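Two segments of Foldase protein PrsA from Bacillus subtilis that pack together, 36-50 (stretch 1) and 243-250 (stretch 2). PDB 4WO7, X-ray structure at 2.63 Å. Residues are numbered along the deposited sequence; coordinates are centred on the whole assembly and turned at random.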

# COMPACT_ATOMS: atom_id res chain seq x y z
N VAL A 36 -3.05 4.90 -16.99
CA VAL A 36 -4.36 5.19 -17.56
C VAL A 36 -4.36 4.87 -19.06
O VAL A 36 -5.34 4.36 -19.57
CB VAL A 36 -4.79 6.66 -17.36
CG1 VAL A 36 -6.16 6.90 -18.01
CG2 VAL A 36 -4.88 7.00 -15.89
N LEU A 37 -3.25 5.13 -19.75
CA LEU A 37 -3.13 4.73 -21.15
C LEU A 37 -3.28 3.22 -21.27
O LEU A 37 -3.85 2.72 -22.23
CB LEU A 37 -1.79 5.17 -21.75
CG LEU A 37 -1.58 4.71 -23.21
CD1 LEU A 37 -2.66 5.27 -24.12
CD2 LEU A 37 -0.20 5.12 -23.71
N THR A 38 -2.74 2.51 -20.28
CA THR A 38 -2.80 1.05 -20.27
C THR A 38 -4.25 0.57 -20.17
O THR A 38 -4.68 -0.32 -20.91
CB THR A 38 -1.97 0.47 -19.10
OG1 THR A 38 -0.58 0.82 -19.27
CG2 THR A 38 -2.09 -1.06 -19.03
N GLN A 39 -5.00 1.18 -19.26
CA GLN A 39 -6.39 0.79 -19.04
C GLN A 39 -7.23 1.11 -20.27
O GLN A 39 -8.02 0.29 -20.73
CB GLN A 39 -6.96 1.50 -17.81
CG GLN A 39 -8.45 1.28 -17.59
CD GLN A 39 -8.93 1.86 -16.28
OE1 GLN A 39 -8.14 2.40 -15.50
NE2 GLN A 39 -10.23 1.76 -16.02
N LEU A 40 -7.04 2.31 -20.81
CA LEU A 40 -7.79 2.76 -21.97
C LEU A 40 -7.63 1.84 -23.18
O LEU A 40 -8.60 1.47 -23.85
CB LEU A 40 -7.35 4.18 -22.37
CG LEU A 40 -7.76 5.32 -21.45
CD1 LEU A 40 -7.07 6.61 -21.87
CD2 LEU A 40 -9.28 5.49 -21.45
N VAL A 41 -6.39 1.48 -23.43
CA VAL A 41 -6.05 0.63 -24.56
C VAL A 41 -6.57 -0.79 -24.34
O VAL A 41 -7.15 -1.40 -25.24
CB VAL A 41 -4.53 0.65 -24.78
CG1 VAL A 41 -4.08 -0.47 -25.70
CG2 VAL A 41 -4.11 2.01 -25.34
N GLN A 42 -6.37 -1.33 -23.13
CA GLN A 42 -6.86 -2.67 -22.82
C GLN A 42 -8.38 -2.80 -22.88
O GLN A 42 -8.91 -3.79 -23.38
CB GLN A 42 -6.37 -3.11 -21.44
CG GLN A 42 -4.90 -3.47 -21.40
CD GLN A 42 -4.43 -3.90 -20.03
OE1 GLN A 42 -5.23 -4.01 -19.09
NE2 GLN A 42 -3.13 -4.15 -19.89
N GLU A 43 -9.10 -1.80 -22.38
CA GLU A 43 -10.56 -1.88 -22.40
C GLU A 43 -11.10 -1.71 -23.82
O GLU A 43 -12.19 -2.19 -24.12
CB GLU A 43 -11.18 -0.85 -21.46
CG GLU A 43 -11.17 0.59 -21.92
CD GLU A 43 -11.60 1.55 -20.82
OE1 GLU A 43 -11.76 1.10 -19.66
OE2 GLU A 43 -11.79 2.75 -21.10
N LYS A 44 -10.34 -1.04 -24.69
CA LYS A 44 -10.73 -0.95 -26.09
C LYS A 44 -10.51 -2.27 -26.81
O LYS A 44 -11.40 -2.77 -27.50
CB LYS A 44 -9.95 0.13 -26.82
CG LYS A 44 -10.52 1.51 -26.73
CD LYS A 44 -9.83 2.40 -27.75
CE LYS A 44 -10.50 3.75 -27.82
NZ LYS A 44 -10.32 4.51 -26.55
N VAL A 45 -9.31 -2.82 -26.66
CA VAL A 45 -8.95 -4.04 -27.36
C VAL A 45 -9.83 -5.18 -26.86
O VAL A 45 -10.41 -5.91 -27.67
CB VAL A 45 -7.45 -4.36 -27.19
CG1 VAL A 45 -7.12 -5.79 -27.63
CG2 VAL A 45 -6.62 -3.35 -27.98
N LEU A 46 -9.94 -5.32 -25.55
CA LEU A 46 -10.74 -6.41 -24.98
C LEU A 46 -12.24 -6.27 -25.28
O LEU A 46 -12.92 -7.28 -25.50
CB LEU A 46 -10.52 -6.51 -23.47
CG LEU A 46 -9.09 -6.87 -23.07
CD1 LEU A 46 -8.96 -6.95 -21.56
CD2 LEU A 46 -8.63 -8.16 -23.72
N ASP A 47 -12.77 -5.05 -25.31
CA ASP A 47 -14.19 -4.87 -25.58
C ASP A 47 -14.55 -5.30 -26.99
O ASP A 47 -15.69 -5.69 -27.26
CB ASP A 47 -14.61 -3.41 -25.40
CG ASP A 47 -16.11 -3.21 -25.59
OD1 ASP A 47 -16.90 -4.09 -25.18
OD2 ASP A 47 -16.50 -2.17 -26.16
N LYS A 48 -13.57 -5.24 -27.87
CA LYS A 48 -13.77 -5.65 -29.25
C LYS A 48 -13.66 -7.17 -29.39
O LYS A 48 -14.34 -7.78 -30.22
CB LYS A 48 -12.78 -4.94 -30.17
CG LYS A 48 -12.98 -5.24 -31.63
CD LYS A 48 -12.11 -4.35 -32.48
CE LYS A 48 -12.37 -4.55 -33.95
NZ LYS A 48 -11.59 -3.59 -34.77
N LYS A 49 -12.81 -7.79 -28.58
CA LYS A 49 -12.62 -9.23 -28.61
C LYS A 49 -13.72 -9.93 -27.84
O LYS A 49 -14.51 -10.69 -28.41
CB LYS A 49 -11.25 -9.61 -28.05
CG LYS A 49 -10.90 -11.09 -28.14
CD LYS A 49 -9.41 -11.31 -27.90
CE LYS A 49 -9.03 -12.76 -28.11
NZ LYS A 49 -7.57 -13.01 -27.94
N TYR A 50 -13.78 -9.69 -26.53
CA TYR A 50 -14.78 -10.31 -25.69
C TYR A 50 -15.96 -9.36 -25.66
O TYR A 50 -15.79 -8.16 -25.86
CB TYR A 50 -14.24 -10.57 -24.30
CG TYR A 50 -12.95 -11.32 -24.35
CD1 TYR A 50 -12.92 -12.70 -24.46
CD2 TYR A 50 -11.75 -10.63 -24.35
CE1 TYR A 50 -11.73 -13.38 -24.54
CE2 TYR A 50 -10.56 -11.30 -24.43
CZ TYR A 50 -10.55 -12.67 -24.53
OH TYR A 50 -9.34 -13.32 -24.61
N LYS A 243 -0.16 -7.87 -27.12
CA LYS A 243 0.90 -8.04 -28.12
C LYS A 243 0.33 -8.47 -29.46
O LYS A 243 0.79 -8.00 -30.51
CB LYS A 243 1.96 -9.06 -27.67
CG LYS A 243 2.99 -8.51 -26.69
CD LYS A 243 4.04 -9.57 -26.40
CE LYS A 243 5.17 -9.01 -25.57
NZ LYS A 243 6.20 -10.06 -25.32
N LYS A 244 -0.66 -9.35 -29.44
CA LYS A 244 -1.25 -9.86 -30.68
C LYS A 244 -2.02 -8.76 -31.40
O LYS A 244 -2.40 -8.91 -32.56
CB LYS A 244 -2.19 -11.03 -30.40
CG LYS A 244 -1.50 -12.33 -30.00
CD LYS A 244 -2.46 -13.52 -30.09
CE LYS A 244 -2.81 -14.12 -28.73
NZ LYS A 244 -4.10 -13.65 -28.15
N ALA A 245 -2.23 -7.64 -30.71
CA ALA A 245 -2.89 -6.47 -31.29
C ALA A 245 -1.79 -5.52 -31.71
O ALA A 245 -0.69 -5.56 -31.14
CB ALA A 245 -3.82 -5.81 -30.28
N ASP A 246 -2.05 -4.66 -32.69
CA ASP A 246 -1.03 -3.73 -33.13
C ASP A 246 -1.25 -2.39 -32.44
O ASP A 246 -2.00 -1.53 -32.92
CB ASP A 246 -1.01 -3.56 -34.66
CG ASP A 246 -2.39 -3.41 -35.26
OD1 ASP A 246 -3.37 -3.81 -34.60
OD2 ASP A 246 -2.49 -2.90 -36.40
N ILE A 247 -0.58 -2.23 -31.31
CA ILE A 247 -0.59 -1.00 -30.55
C ILE A 247 0.60 -0.16 -30.93
O ILE A 247 1.74 -0.64 -30.92
CB ILE A 247 -0.54 -1.21 -29.03
CG1 ILE A 247 -1.43 -2.38 -28.59
CG2 ILE A 247 -0.94 0.07 -28.31
CD1 ILE A 247 -2.88 -2.24 -29.00
N GLU A 248 0.33 1.08 -31.29
CA GLU A 248 1.37 2.03 -31.65
C GLU A 248 1.19 3.33 -30.87
O GLU A 248 0.26 4.09 -31.12
CB GLU A 248 1.33 2.30 -33.15
CG GLU A 248 2.45 3.19 -33.65
CD GLU A 248 2.42 3.36 -35.15
OE1 GLU A 248 1.53 2.78 -35.81
OE2 GLU A 248 3.30 4.08 -35.68
N VAL A 249 2.08 3.56 -29.91
CA VAL A 249 2.01 4.78 -29.11
C VAL A 249 2.70 5.91 -29.86
O VAL A 249 3.88 5.81 -30.18
CB VAL A 249 2.68 4.60 -27.74
CG1 VAL A 249 2.64 5.91 -26.95
CG2 VAL A 249 1.97 3.52 -26.94
N LYS A 250 1.96 6.98 -30.14
CA LYS A 250 2.51 8.06 -30.94
C LYS A 250 3.16 9.12 -30.06
O LYS A 250 3.95 9.94 -30.55
CB LYS A 250 1.42 8.72 -31.78
CG LYS A 250 0.81 7.83 -32.83
CD LYS A 250 1.70 7.67 -34.04
CE LYS A 250 1.03 6.79 -35.08
NZ LYS A 250 1.85 6.63 -36.30

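The packing of residues 36-50 of PrsA against residues 243-250 is a small, predominantly apolar contact between one face of a helix and the extended part of the second stretch, with no hydrogen bond or salt bridge across it and a pair of like charges at one end. It illustrates a general principle: when a helix meets an extended chain running the other way, residues four apart on the helix can pair with residues two apart on the partner, because a helical turn and two extended residues advance the chain by comparable distances.

The register follows this rule closely. Leu37 lies across from Val249, Val41 from Ile247 and Val45 from Ala245, so the helix numbers rise as those of the partner fall. The CA of Leu37 is 9.5 Å from the CA of Val249, the CA of Val41 8.3 Å from the CA of Ile247, and the CA of Val45 7.6 Å from the CA of Ala245. The backbones thus draw together toward the alanine, whose short side chain still reaches its neighbour, with CB of Ala245 4.2 Å from CG1 of Val45.

Ile247 is the centre of the arrangement and has the largest area covered by the other stretch. Its CD1 lies 3.9 Å from CG1 of Val41 and 4.0 Å from CG2 of Val45, so a single methyl group touches two successive turns of the helix. Both valines adopt the t rotamer and, like Ile247, direct their CA-to-CB bonds toward the partner. At the far end, CD2 of Leu37 meets CG2 of Val249 at 4.2 Å; here the leucine bond points toward the other stretch while that of Val249 points sideways, and the longer leucine side chain helps to span the wider backbone gap.

The absence of polar links across the contact has a simple counterpart within the helix, where main-chain groups are engaged with one another: Val41 N donates to Leu37 O at 3.1 Å, and Val45 N to Val41 O at 2.9 Å. On the partner, the side chains alternate: Asp246 and Glu248 fall between the contacting residues and make no contact with the helix.

One turn beyond Val45, the pattern changes. Lys49 and Lys244 bring their NZ atoms to 3.5 Å, a proximity of like charges that offers no evident attraction. Both residues are exposed, and Lys49 is poorly ordered, so this separation deserves less weight than the apolar distances.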